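Local coordinates for protein spermidine N(1)-acetyltransferase (PDB 3NE7) that transfers an acetyl group from acetyl-coenzyme A to polyamines such as spermidine, protecting the cell against polyamine toxicity, at residues A20-K25 with K95-H100; D62-G67 with L109-I114; V127-S132 with E146-S151. All blocks are in the same frame, centred on the assembly; numbering follows the deposited sequence.

Contact 1: A20-K25 with K95-H100; sequences ARESWK and KPEYTH. With NI (nickel (II) ion), chain B; COA (coenzyme A), chain C.
Glu22 lays its aliphatic arm across the ring of Pro96, its CG 3.6 Å from Pro96 CD. With CG anti to the backbone N (chi1 170°) and the chain extended beyond it, the carboxylate leaves helix 13-27 and arrives between two charged side chains of the loop after strand 86-94. On one branch Lys95, bent near its end, brings NZ to 3.4 Å from Glu22 OE1, a weak salt-bridging hydrogen bond. On the other branch Glu22 OE2 lies only 3.1 Å from Glu97 OE2, the two carboxylate planes 57° apart. Proline suits its place, offering a stiff apolar flank to the helix and starting the short 3-10 turn 96-98. Beside it Ser23 is buried, and its OG is hydrogen-bonded to the backbone carbonyl O of Leu94 at the end of the strand.

The far end of the loop grips coenzyme A. Thr99 OG1 donates to Pro96 O at 2.7 Å, in the carbonyl plane, and accepts from the adenine N6A of coenzyme A at 3.1 Å. The His100 backbone N gives coenzyme A O4A a nearly straight bond of 2.8 Å; Lys102 N and Gly104 N also bond the coenzyme, as in the pyrophosphate loop of GNAT enzymes. His100 NE2 also binds the nickel ion at 2.0 Å, and O8A of the coenzyme's 3'-phosphate is a second ligand. Back at the helix, the like charges of Glu22 and Glu97 probably raise each other's pKa, and Lys95 on the other branch probably offsets part of the cost.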
loop_
_atom_site.group_PDB
_atom_site.type_symbol
_atom_site.label_atom_id
_atom_site.label_comp_id
_atom_site.label_asym_id
_atom_site.label_seq_id
_atom_site.Cartn_x
_atom_site.Cartn_y
_atom_site.Cartn_z
ATOM N N ALA A 20 0.965 6.824 -7.193
ATOM C CA ALA A 20 1.940 5.745 -7.136
ATOM C C ALA A 20 3.242 6.230 -7.708
ATOM O O ALA A 20 4.281 6.054 -7.115
ATOM C CB ALA A 20 1.472 4.513 -7.906
ATOM N N ARG A 21 3.175 6.849 -8.873
ATOM C CA ARG A 21 4.373 7.353 -9.517
ATOM C C ARG A 21 5.084 8.394 -8.614
ATOM O O ARG A 21 6.301 8.294 -8.384
ATOM C CB ARG A 21 4.034 7.929 -10.885
ATOM C CG ARG A 21 5.101 8.872 -11.427
ATOM C CD ARG A 21 4.827 9.347 -12.873
ATOM N NE ARG A 21 5.318 8.375 -13.848
ATOM C CZ ARG A 21 4.559 7.513 -14.532
ATOM N NH1 ARG A 21 5.145 6.655 -15.388
ATOM N NH2 ARG A 21 3.223 7.501 -14.380
ATOM N N GLU A 22 4.344 9.361 -8.067
ATOM C CA GLU A 22 4.998 10.423 -7.288
ATOM C C GLU A 22 5.613 9.860 -5.987
ATOM O O GLU A 22 6.724 10.201 -5.638
ATOM C CB GLU A 22 4.038 11.605 -7.046
ATOM C CG GLU A 22 4.552 12.624 -6.055
ATOM C CD GLU A 22 3.668 13.874 -5.910
ATOM O OE1 GLU A 22 2.523 13.893 -6.433
ATOM O OE2 GLU A 22 4.142 14.843 -5.266
ATOM N N SER A 23 4.926 8.941 -5.321
ATOM C CA SER A 23 5.431 8.339 -4.091
ATOM C C SER A 23 6.656 7.479 -4.380
ATOM O O SER A 23 7.673 7.564 -3.701
ATOM C CB SER A 23 4.328 7.542 -3.419
ATOM O OG SER A 23 4.630 7.223 -2.077
ATOM N N TRP A 24 6.592 6.673 -5.414
ATOM C CA TRP A 24 7.746 5.845 -5.798
ATOM C C TRP A 24 9.013 6.669 -6.058
ATOM O O TRP A 24 10.101 6.316 -5.599
ATOM C CB TRP A 24 7.411 5.032 -7.058
ATOM C CG TRP A 24 7.014 3.624 -6.769
ATOM C CD1 TRP A 24 5.832 3.200 -6.268
ATOM C CD2 TRP A 24 7.822 2.451 -6.965
ATOM N NE1 TRP A 24 5.838 1.818 -6.140
ATOM C CE2 TRP A 24 7.053 1.341 -6.559
ATOM C CE3 TRP A 24 9.114 2.237 -7.459
ATOM C CZ2 TRP A 24 7.534 0.026 -6.617
ATOM C CZ3 TRP A 24 9.604 0.936 -7.532
ATOM C CH2 TRP A 24 8.804 -0.165 -7.118
ATOM N N LYS A 25 8.881 7.760 -6.801
ATOM C CA LYS A 25 10.060 8.551 -7.169
ATOM C C LYS A 25 10.722 9.114 -5.929
ATOM O O LYS A 25 11.926 9.176 -5.840
ATOM C CB LYS A 25 9.710 9.699 -8.131
ATOM C CG LYS A 25 9.422 9.252 -9.566
ATOM C CD LYS A 25 9.055 10.442 -10.464
ATOM C CE LYS A 25 9.425 10.195 -11.934
ATOM N NZ LYS A 25 8.791 11.169 -12.904
ATOM N N LYS A 95 1.225 10.494 -1.268
ATOM C CA LYS A 95 1.942 11.608 -1.874
ATOM C C LYS A 95 2.876 12.193 -0.809
ATOM O O LYS A 95 2.436 12.453 0.281
ATOM C CB LYS A 95 0.997 12.726 -2.279
ATOM C CG LYS A 95 0.228 12.506 -3.535
ATOM C CD LYS A 95 -0.607 13.757 -3.955
ATOM C CE LYS A 95 0.241 15.005 -4.025
ATOM N NZ LYS A 95 -0.089 15.772 -5.229
ATOM N N PRO A 96 4.140 12.445 -1.153
ATOM C CA PRO A 96 5.195 12.810 -0.222
ATOM C C PRO A 96 4.813 13.952 0.770
ATOM O O PRO A 96 5.093 13.845 1.928
ATOM C CB PRO A 96 6.347 13.200 -1.166
ATOM C CG PRO A 96 6.160 12.336 -2.317
ATOM C CD PRO A 96 4.685 12.183 -2.505
ATOM N N GLU A 97 4.081 14.947 0.293
ATOM C CA GLU A 97 3.629 16.095 1.073
ATOM C C GLU A 97 2.585 15.744 2.131
ATOM O O GLU A 97 2.403 16.494 3.073
ATOM C CB GLU A 97 3.066 17.175 0.152
ATOM C CG GLU A 97 4.021 17.607 -0.974
ATOM C CD GLU A 97 4.104 16.606 -2.197
ATOM O OE1 GLU A 97 3.194 15.746 -2.402
ATOM O OE2 GLU A 97 5.118 16.686 -2.956
ATOM N N TYR A 98 1.917 14.606 1.965
ATOM C CA TYR A 98 0.910 14.138 2.898
ATOM C C TYR A 98 1.475 13.108 3.880
ATOM O O TYR A 98 0.719 12.545 4.667
ATOM C CB TYR A 98 -0.294 13.548 2.121
ATOM C CG TYR A 98 -1.153 14.651 1.524
ATOM C CD1 TYR A 98 -2.202 15.206 2.250
ATOM C CD2 TYR A 98 -0.875 15.181 0.276
ATOM C CE1 TYR A 98 -2.985 16.250 1.709
ATOM C CE2 TYR A 98 -1.656 16.197 -0.281
ATOM C CZ TYR A 98 -2.699 16.731 0.448
ATOM O OH TYR A 98 -3.462 17.739 -0.069
ATOM N N THR A 99 2.780 12.841 3.837
ATOM C CA THR A 99 3.350 11.917 4.787
ATOM C C THR A 99 3.497 12.556 6.168
ATOM O O THR A 99 3.437 13.758 6.297
ATOM C CB THR A 99 4.713 11.357 4.326
ATOM O OG1 THR A 99 5.648 12.437 4.161
ATOM C CG2 THR A 99 4.546 10.557 3.027
ATOM N N HIS A 100 3.653 11.707 7.195
ATOM C CA HIS A 100 3.969 12.109 8.578
ATOM C C HIS A 100 2.794 12.864 9.203
ATOM O O HIS A 100 2.961 13.690 10.087
ATOM C CB HIS A 100 5.267 12.929 8.621
ATOM C CG HIS A 100 6.048 12.833 9.915
ATOM N ND1 HIS A 100 5.588 13.318 11.121
ATOM C CD2 HIS A 100 7.296 12.356 10.159
ATOM C CE1 HIS A 100 6.496 13.105 12.056
ATOM N NE2 HIS A 100 7.551 12.548 11.489
HETATM NI NI NI B . 9.394 12.096 12.154
HETATM N N1A COA C . 10.305 11.299 6.494
HETATM C C2A COA C . 10.873 10.408 7.343
HETATM N N3A COA C . 10.143 9.510 8.047
HETATM C C4A COA C . 8.783 9.489 7.909
HETATM C C5A COA C . 8.157 10.464 6.988
HETATM C C6A COA C . 8.960 11.348 6.307
HETATM N N6A COA C . 8.406 12.244 5.464
HETATM N N7A COA C . 6.845 10.229 7.019
HETATM C C8A COA C . 6.622 9.213 7.887
HETATM N N9A COA C . 7.765 8.759 8.421
HETATM C C1B COA C . 7.868 7.613 9.356
HETATM C C2B COA C . 8.687 7.894 10.608
HETATM O O2B COA C . 9.249 6.657 11.093
HETATM C C3B COA C . 7.613 8.512 11.490
HETATM O O3B COA C . 7.836 8.481 12.870
HETATM P P3B COA C . 8.524 9.714 13.641
HETATM O O7A COA C . 7.407 10.677 14.041
HETATM O O8A COA C . 9.552 10.287 12.718
HETATM O O9A COA C . 9.099 8.996 14.805
HETATM C C4B COA C . 6.364 7.743 11.131
HETATM O O4B COA C . 6.563 7.249 9.810
HETATM C C5B COA C . 5.120 8.629 11.188
HETATM O O5B COA C . 3.963 7.793 11.032
HETATM P P1A COA C . 2.713 8.223 10.179
HETATM O O1A COA C . 2.528 9.717 10.224
HETATM O O2A COA C . 1.639 7.321 10.657
HETATM O O3A COA C . 3.212 7.780 8.716
HETATM P P2A COA C . 2.563 8.147 7.288
HETATM O O4A COA C . 3.585 9.023 6.553
HETATM O O5A COA C . 1.145 8.683 7.467
HETATM O O6A COA C . 2.545 6.751 6.498
HETATM C CBP COA C . 4.137 5.695 4.977
HETATM C CCP COA C . 3.772 5.972 6.409
HETATM C CDP COA C . 5.307 4.693 4.902
HETATM C CEP COA C . 2.945 5.089 4.299
HETATM C CAP COA C . 4.380 7.032 4.253
HETATM O OAP COA C . 5.381 7.767 4.960
HETATM C C9P COA C . 4.775 6.793 2.799
HETATM O O9P COA C . 3.907 6.718 1.934
HETATM N N8P COA C . 6.062 6.628 2.520
HETATM C C7P COA C . 6.652 6.393 1.198
HETATM C C6P COA C . 6.290 5.015 0.621
HETATM C C5P COA C . 6.710 3.859 1.511
HETATM O O5P COA C . 7.819 3.843 2.061
HETATM N N4P COA C . 5.794 2.903 1.634
HETATM C C3P COA C . 5.721 1.664 2.409
HETATM C C2P COA C . 6.800 0.708 1.934
HETATM S S1P COA C . 6.470 0.165 0.249
#

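Contact 2: D62-G67 with L109-I114; sequences DILFLG and LEAEKI
Leu64 and Leu66 meet Ala111, Ile114 and the CB of Glu110 without any flat group in the interface: no ring face or edge is used, and the methyls of Leu64, Leu66 and Ile114 do most of the touching, against one another and against the helix backbone and CB atoms. The ring that lies between the two leucines in sequence, Phe65, turns to the other side of the sheet, where it rests on Phe77 and on Ile54 of helix 47-58. This is the layered alpha-beta arrangement of the GNAT fold, with helix 103-117 on one side of the sheet and helix 47-58 on the other.

Strand 63-67 and helix 109-114 run roughly antiparallel, at 146°, their axes 10.0 Å apart. Alternation along the strand directs Leu64 and Leu66 at the helix. Alanine suits position 111 because its small side chain lets a leucine methyl approach the helix backbone, Leu64 CD2 coming 4.1 Å from Ala111 CA. Leu66 sends CD1 to Ala111 N at 4.0 Å, crossing the Glu110 side chain at about a right angle, while Ile5 and Lys7 of the neighbouring strand add to its surroundings. One turn on, Ile114 reaches back with CG1 anti to its carbonyl carbon (chi1 -66°), and its CD1 meets Leu66 CD2 tip to tip at 4.2 Å.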
loop_
_atom_site.group_PDB
_atom_site.type_symbol
_atom_site.label_atom_id
_atom_site.label_comp_id
_atom_site.label_asym_id
_atom_site.label_seq_id
_atom_site.Cartn_x
_atom_site.Cartn_y
_atom_site.Cartn_z
ATOM N N ASP A 62 -10.024 -11.462 -3.446
ATOM C CA ASP A 62 -8.722 -11.704 -2.840
ATOM C C ASP A 62 -7.866 -10.433 -2.760
ATOM O O ASP A 62 -6.703 -10.491 -2.436
ATOM C CB ASP A 62 -7.994 -12.796 -3.646
ATOM C CG ASP A 62 -7.680 -12.360 -5.080
ATOM O OD1 ASP A 62 -8.500 -11.582 -5.658
ATOM O OD2 ASP A 62 -6.621 -12.779 -5.631
ATOM N N ILE A 63 -8.434 -9.293 -3.104
ATOM C CA ILE A 63 -7.748 -8.033 -2.984
ATOM C C ILE A 63 -8.605 -7.071 -2.134
ATOM O O ILE A 63 -9.828 -7.075 -2.212
ATOM C CB ILE A 63 -7.485 -7.405 -4.367
ATOM C CG1 ILE A 63 -6.573 -8.293 -5.232
ATOM C CG2 ILE A 63 -6.886 -5.995 -4.202
ATOM C CD1 ILE A 63 -5.101 -8.260 -4.906
ATOM N N LEU A 64 -7.954 -6.279 -1.302
ATOM C CA LEU A 64 -8.581 -5.134 -0.642
ATOM C C LEU A 64 -7.790 -3.904 -1.057
ATOM O O LEU A 64 -6.585 -3.885 -0.846
ATOM C CB LEU A 64 -8.507 -5.248 0.888
ATOM C CG LEU A 64 -9.168 -4.039 1.585
ATOM C CD1 LEU A 64 -10.687 -4.002 1.353
ATOM C CD2 LEU A 64 -8.845 -4.027 3.050
ATOM N N PHE A 65 -8.455 -2.899 -1.626
ATOM C CA PHE A 65 -7.764 -1.761 -2.220
ATOM C C PHE A 65 -8.436 -0.463 -1.757
ATOM O O PHE A 65 -9.528 -0.138 -2.193
ATOM C CB PHE A 65 -7.815 -1.887 -3.732
ATOM C CG PHE A 65 -6.637 -1.295 -4.458
ATOM C CD1 PHE A 65 -5.814 -0.315 -3.875
ATOM C CD2 PHE A 65 -6.350 -1.710 -5.746
ATOM C CE1 PHE A 65 -4.740 0.213 -4.569
ATOM C CE2 PHE A 65 -5.269 -1.196 -6.441
ATOM C CZ PHE A 65 -4.463 -0.238 -5.859
ATOM N N LEU A 66 -7.803 0.254 -0.817
ATOM C CA LEU A 66 -8.438 1.436 -0.218
ATOM C C LEU A 66 -7.636 2.673 -0.562
ATOM O O LEU A 66 -6.423 2.596 -0.763
ATOM C CB LEU A 66 -8.550 1.338 1.314
ATOM C CG LEU A 66 -9.225 0.139 2.019
ATOM C CD1 LEU A 66 -9.007 0.234 3.528
ATOM C CD2 LEU A 66 -10.728 -0.003 1.713
ATOM N N GLY A 67 -8.340 3.806 -0.612
ATOM C CA GLY A 67 -7.746 5.114 -0.737
ATOM C C GLY A 67 -8.087 6.104 0.369
ATOM O O GLY A 67 -9.146 6.040 1.053
ATOM N N LEU A 109 -4.876 0.937 9.831
ATOM C CA LEU A 109 -5.841 0.557 10.856
ATOM C C LEU A 109 -7.176 0.164 10.242
ATOM O O LEU A 109 -7.839 -0.727 10.766
ATOM C CB LEU A 109 -6.051 1.663 11.918
ATOM C CG LEU A 109 -4.888 1.938 12.915
ATOM C CD1 LEU A 109 -5.169 3.222 13.748
ATOM C CD2 LEU A 109 -4.565 0.762 13.893
ATOM N N GLU A 110 -7.592 0.831 9.164
ATOM C CA GLU A 110 -8.857 0.477 8.505
ATOM C C GLU A 110 -8.741 -0.885 7.830
ATOM O O GLU A 110 -9.613 -1.705 7.969
ATOM C CB GLU A 110 -9.271 1.514 7.459
ATOM C CG GLU A 110 -10.257 2.533 7.948
ATOM C CD GLU A 110 -11.670 1.951 8.232
ATOM O OE1 GLU A 110 -12.209 1.101 7.466
ATOM O OE2 GLU A 110 -12.249 2.400 9.226
ATOM N N ALA A 111 -7.659 -1.101 7.090
ATOM C CA ALA A 111 -7.371 -2.413 6.513
ATOM C C ALA A 111 -7.414 -3.475 7.620
ATOM O O ALA A 111 -8.041 -4.525 7.455
ATOM C CB ALA A 111 -5.967 -2.411 5.809
ATOM N N GLU A 112 -6.785 -3.187 8.763
ATOM C CA GLU A 112 -6.750 -4.161 9.878
ATOM C C GLU A 112 -8.125 -4.514 10.393
ATOM O O GLU A 112 -8.409 -5.687 10.627
ATOM C CB GLU A 112 -5.875 -3.667 11.038
ATOM C CG GLU A 112 -4.410 -3.757 10.754
ATOM C CD GLU A 112 -3.489 -3.200 11.877
ATOM O OE1 GLU A 112 -3.917 -2.362 12.707
ATOM O OE2 GLU A 112 -2.302 -3.590 11.879
ATOM N N LYS A 113 -8.965 -3.494 10.545
ATOM C CA LYS A 113 -10.348 -3.652 10.959
ATOM C C LYS A 113 -11.121 -4.505 9.943
ATOM O O LYS A 113 -11.857 -5.389 10.321
ATOM C CB LYS A 113 -10.993 -2.271 11.124
ATOM C CG LYS A 113 -12.484 -2.310 11.480
ATOM C CD LYS A 113 -13.076 -0.913 11.636
ATOM C CE LYS A 113 -14.593 -0.928 11.412
ATOM N NZ LYS A 113 -15.348 -0.023 12.344
ATOM N N ILE A 114 -10.940 -4.273 8.652
ATOM C CA ILE A 114 -11.658 -5.103 7.671
ATOM C C ILE A 114 -11.148 -6.557 7.738
ATOM O O ILE A 114 -11.935 -7.487 7.741
ATOM C CB ILE A 114 -11.627 -4.520 6.245
ATOM C CG1 ILE A 114 -12.420 -3.193 6.210
ATOM C CG2 ILE A 114 -12.235 -5.524 5.215
ATOM C CD1 ILE A 114 -12.148 -2.261 4.953
#

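Contact 3: V127-S132 with E146-S151; sequences VHRQNS and EDTDGS. With COA (coenzyme A), chain C.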
loop_
_atom_site.group_PDB
_atom_site.type_symbol
_atom_site.label_atom_id
_atom_site.label_comp_id
_atom_site.label_asym_id
_atom_site.label_seq_id
_atom_site.Cartn_x
_atom_site.Cartn_y
_atom_site.Cartn_z
ATOM N N VAL A 127 9.565 -5.217 2.565
ATOM C CA VAL A 127 10.026 -3.832 2.538
ATOM C C VAL A 127 11.492 -3.831 2.219
ATOM O O VAL A 127 12.245 -4.600 2.798
ATOM C CB VAL A 127 9.749 -3.115 3.870
ATOM C CG1 VAL A 127 10.451 -3.822 5.057
ATOM C CG2 VAL A 127 10.136 -1.628 3.758
ATOM N N HIS A 128 11.878 -2.995 1.263
ATOM C CA HIS A 128 13.275 -2.834 0.896
ATOM C C HIS A 128 14.077 -2.387 2.126
ATOM O O HIS A 128 13.683 -1.458 2.817
ATOM C CB HIS A 128 13.431 -1.823 -0.251
ATOM C CG HIS A 128 14.724 -1.956 -0.986
ATOM N ND1 HIS A 128 15.909 -1.436 -0.504
ATOM C CD2 HIS A 128 15.023 -2.548 -2.172
ATOM C CE1 HIS A 128 16.886 -1.713 -1.358
ATOM N NE2 HIS A 128 16.378 -2.400 -2.367
ATOM N N ARG A 129 15.204 -3.046 2.368
ATOM C CA ARG A 129 16.020 -2.776 3.565
ATOM C C ARG A 129 16.557 -1.338 3.674
ATOM O O ARG A 129 16.746 -0.851 4.796
ATOM C CB ARG A 129 17.151 -3.818 3.697
ATOM C CG ARG A 129 18.343 -3.637 2.764
ATOM C CD ARG A 129 19.409 -4.718 3.006
ATOM N NE ARG A 129 18.809 -5.996 2.671
ATOM C CZ ARG A 129 19.122 -7.199 3.144
ATOM N NH1 ARG A 129 20.086 -7.376 4.023
ATOM N NH2 ARG A 129 18.420 -8.245 2.698
ATOM N N GLN A 130 16.779 -0.660 2.535
ATOM C CA GLN A 130 17.229 0.735 2.525
ATOM C C GLN A 130 16.073 1.744 2.622
ATOM O O GLN A 130 16.314 2.931 2.710
ATOM C CB GLN A 130 18.075 1.018 1.285
ATOM C CG GLN A 130 19.525 0.463 1.403
ATOM C CD GLN A 130 20.142 0.088 0.073
ATOM O OE1 GLN A 130 20.608 -1.041 -0.114
ATOM N NE2 GLN A 130 20.129 1.019 -0.868
ATOM N N ASN A 131 14.820 1.290 2.589
ATOM C CA ASN A 131 13.705 2.205 2.771
ATOM C C ASN A 131 13.401 2.456 4.242
ATOM O O ASN A 131 12.502 1.856 4.828
ATOM C CB ASN A 131 12.472 1.721 2.025
ATOM C CG ASN A 131 11.293 2.626 2.217
ATOM O OD1 ASN A 131 11.413 3.720 2.775
ATOM N ND2 ASN A 131 10.140 2.167 1.791
ATOM N N SER A 132 14.187 3.338 4.851
ATOM C CA SER A 132 14.018 3.632 6.267
ATOM C C SER A 132 12.662 4.268 6.629
ATOM O O SER A 132 12.180 4.113 7.755
ATOM C CB SER A 132 15.144 4.551 6.712
ATOM O OG SER A 132 16.333 3.822 6.695
ATOM N N GLU A 146 10.871 -10.944 10.318
ATOM C CA GLU A 146 10.947 -12.403 10.492
ATOM C C GLU A 146 11.965 -13.065 9.598
ATOM O O GLU A 146 12.408 -14.146 9.900
ATOM C CB GLU A 146 9.564 -13.055 10.332
ATOM C CG GLU A 146 8.526 -12.523 11.393
ATOM C CD GLU A 146 8.762 -13.063 12.830
ATOM O OE1 GLU A 146 8.886 -14.301 12.983
ATOM O OE2 GLU A 146 8.815 -12.272 13.806
ATOM N N ASP A 147 12.354 -12.407 8.513
ATOM C CA ASP A 147 13.227 -13.030 7.544
ATOM C C ASP A 147 13.705 -11.959 6.556
ATOM O O ASP A 147 13.278 -10.799 6.623
ATOM C CB ASP A 147 12.423 -14.142 6.817
ATOM C CG ASP A 147 13.299 -15.146 6.069
ATOM O OD1 ASP A 147 14.535 -15.202 6.266
ATOM O OD2 ASP A 147 12.723 -15.906 5.261
ATOM N N THR A 148 14.614 -12.358 5.670
ATOM C CA THR A 148 14.975 -11.593 4.482
ATOM C C THR A 148 14.732 -12.377 3.192
ATOM O O THR A 148 14.705 -13.614 3.189
ATOM C CB THR A 148 16.429 -11.275 4.474
ATOM O OG1 THR A 148 17.171 -12.510 4.482
ATOM C CG2 THR A 148 16.764 -10.449 5.682
ATOM N N ASP A 149 14.593 -11.627 2.099
ATOM C CA ASP A 149 14.487 -12.187 0.751
ATOM C C ASP A 149 15.068 -11.143 -0.192
ATOM O O ASP A 149 14.500 -10.061 -0.378
ATOM C CB ASP A 149 13.020 -12.474 0.396
ATOM C CG ASP A 149 12.839 -13.144 -0.999
ATOM O OD1 ASP A 149 13.824 -13.585 -1.640
ATOM O OD2 ASP A 149 11.684 -13.254 -1.439
ATOM N N GLY A 150 16.213 -11.461 -0.774
ATOM C CA GLY A 150 16.899 -10.520 -1.628
ATOM C C GLY A 150 17.198 -9.236 -0.884
ATOM O O GLY A 150 17.711 -9.263 0.224
ATOM N N SER A 151 16.825 -8.120 -1.491
ATOM C CA SER A 151 17.068 -6.815 -0.939
ATOM C C SER A 151 16.041 -6.448 0.150
ATOM O O SER A 151 16.173 -5.414 0.795
ATOM C CB SER A 151 17.053 -5.769 -2.063
ATOM O OG SER A 151 15.887 -5.927 -2.870
HETATM N N1A COA C . 10.305 11.299 6.494
HETATM C C2A COA C . 10.873 10.408 7.343
HETATM N N3A COA C . 10.143 9.510 8.047
HETATM C C4A COA C . 8.783 9.489 7.909
HETATM C C5A COA C . 8.157 10.464 6.988
HETATM C C6A COA C . 8.960 11.348 6.307
HETATM N N6A COA C . 8.406 12.244 5.464
HETATM N N7A COA C . 6.845 10.229 7.019
HETATM C C8A COA C . 6.622 9.213 7.887
HETATM N N9A COA C . 7.765 8.759 8.421
HETATM C C1B COA C . 7.868 7.613 9.356
HETATM C C2B COA C . 8.687 7.894 10.608
HETATM O O2B COA C . 9.249 6.657 11.093
HETATM C C3B COA C . 7.613 8.512 11.490
HETATM O O3B COA C . 7.836 8.481 12.870
HETATM P P3B COA C . 8.524 9.714 13.641
HETATM O O7A COA C . 7.407 10.677 14.041
HETATM O O8A COA C . 9.552 10.287 12.718
HETATM O O9A COA C . 9.099 8.996 14.805
HETATM C C4B COA C . 6.364 7.743 11.131
HETATM O O4B COA C . 6.563 7.249 9.810
HETATM C C5B COA C . 5.120 8.629 11.188
HETATM O O5B COA C . 3.963 7.793 11.032
HETATM P P1A COA C . 2.713 8.223 10.179
HETATM O O1A COA C . 2.528 9.717 10.224
HETATM O O2A COA C . 1.639 7.321 10.657
HETATM O O3A COA C . 3.212 7.780 8.716
HETATM P P2A COA C . 2.563 8.147 7.288
HETATM O O4A COA C . 3.585 9.023 6.553
HETATM O O5A COA C . 1.145 8.683 7.467
HETATM O O6A COA C . 2.545 6.751 6.498
HETATM C CBP COA C . 4.137 5.695 4.977
HETATM C CCP COA C . 3.772 5.972 6.409
HETATM C CDP COA C . 5.307 4.693 4.902
HETATM C CEP COA C . 2.945 5.089 4.299
HETATM C CAP COA C . 4.380 7.032 4.253
HETATM O OAP COA C . 5.381 7.767 4.960
HETATM C C9P COA C . 4.775 6.793 2.799
HETATM O O9P COA C . 3.907 6.718 1.934
HETATM N N8P COA C . 6.062 6.628 2.520
HETATM C C7P COA C . 6.652 6.393 1.198
HETATM C C6P COA C . 6.290 5.015 0.621
HETATM C C5P COA C . 6.710 3.859 1.511
HETATM O O5P COA C . 7.819 3.843 2.061
HETATM N N4P COA C . 5.794 2.903 1.634
HETATM C C3P COA C . 5.721 1.664 2.409
HETATM C C2P COA C . 6.800 0.708 1.934
HETATM S S1P COA C . 6.470 0.165 0.249
#
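Arg129 and His128 take hold of the turn around Ser151 from two directions. The backbone N of Arg129 gives Ser151 O a straight hydrogen bond of 3.0 Å (167°) in the carbonyl plane. The same oxygen receives a weak bond from Arg129 NE at 3.3 Å, so one arginine grips it twice. Arg129 CG sits between the backbone N and the carbonyl carbon (chi1 76°), which folds the chain back along the turn; a bend farther out then brings NH2 to Gly150 O at 2.8 Å, though this weak bond is far from straight. NH2 also lies beside Thr148 CB. The long arginine suits this place because it can span two successive carbonyls, and Phe153 backs it through a cation-pi contact. Glycine at 150 fits the positive phi of the turn.

His128 presents one ring face to Ser151 O, which stands 4.1 Å above the ring centre, while its NE2 packs at 3.4 Å from Ser151 CB. At its ND1 the ring accepts from the Gln130 N at 3.3 Å, slightly tilted from the ring plane, and is thereby tied to the type I turn His128 to Asn131. Were His128 replaced by an alanine, the Gln130 N would probably lose this acceptor and a gap would be likely to open beside Ser151 CB.

Next along the turn, Asn131 N-caps helix 132-139: its OD1 takes the Gly134 N, which fixes the amide so that ND2 donates at 2.9 Å and 175° to O5P of the coenzyme's pantetheine arm. The arrangement joins the tip of the hairpin 144-158 to the strand-turn-helix unit of the GNAT fold, whose capping asparagine holds acetyl-CoA.

Following the chain, helix 13-27 enters contact 1 first, and the loop that contact closes runs through two further helices and strands 63-70, 73-83 and 86-94 before it returns at 95-100. Contact 2 opens inside that loop, on strand 63-70, but ends beyond it on helix 103-117, so contacts 1 and 2 cross. They lie on opposite sides of the chain's centre, about 19 Å between centres. Contact 3 follows in series, a short closure around helix 132-139 within the C-terminal half of the sheet. Helix 103-117 leads directly into strand 122-128, linking contacts 2 and 3. Both others touch coenzyme A, contact 1 from the nucleotide into the pantetheine arm, contact 3 through the arm's amide oxygen.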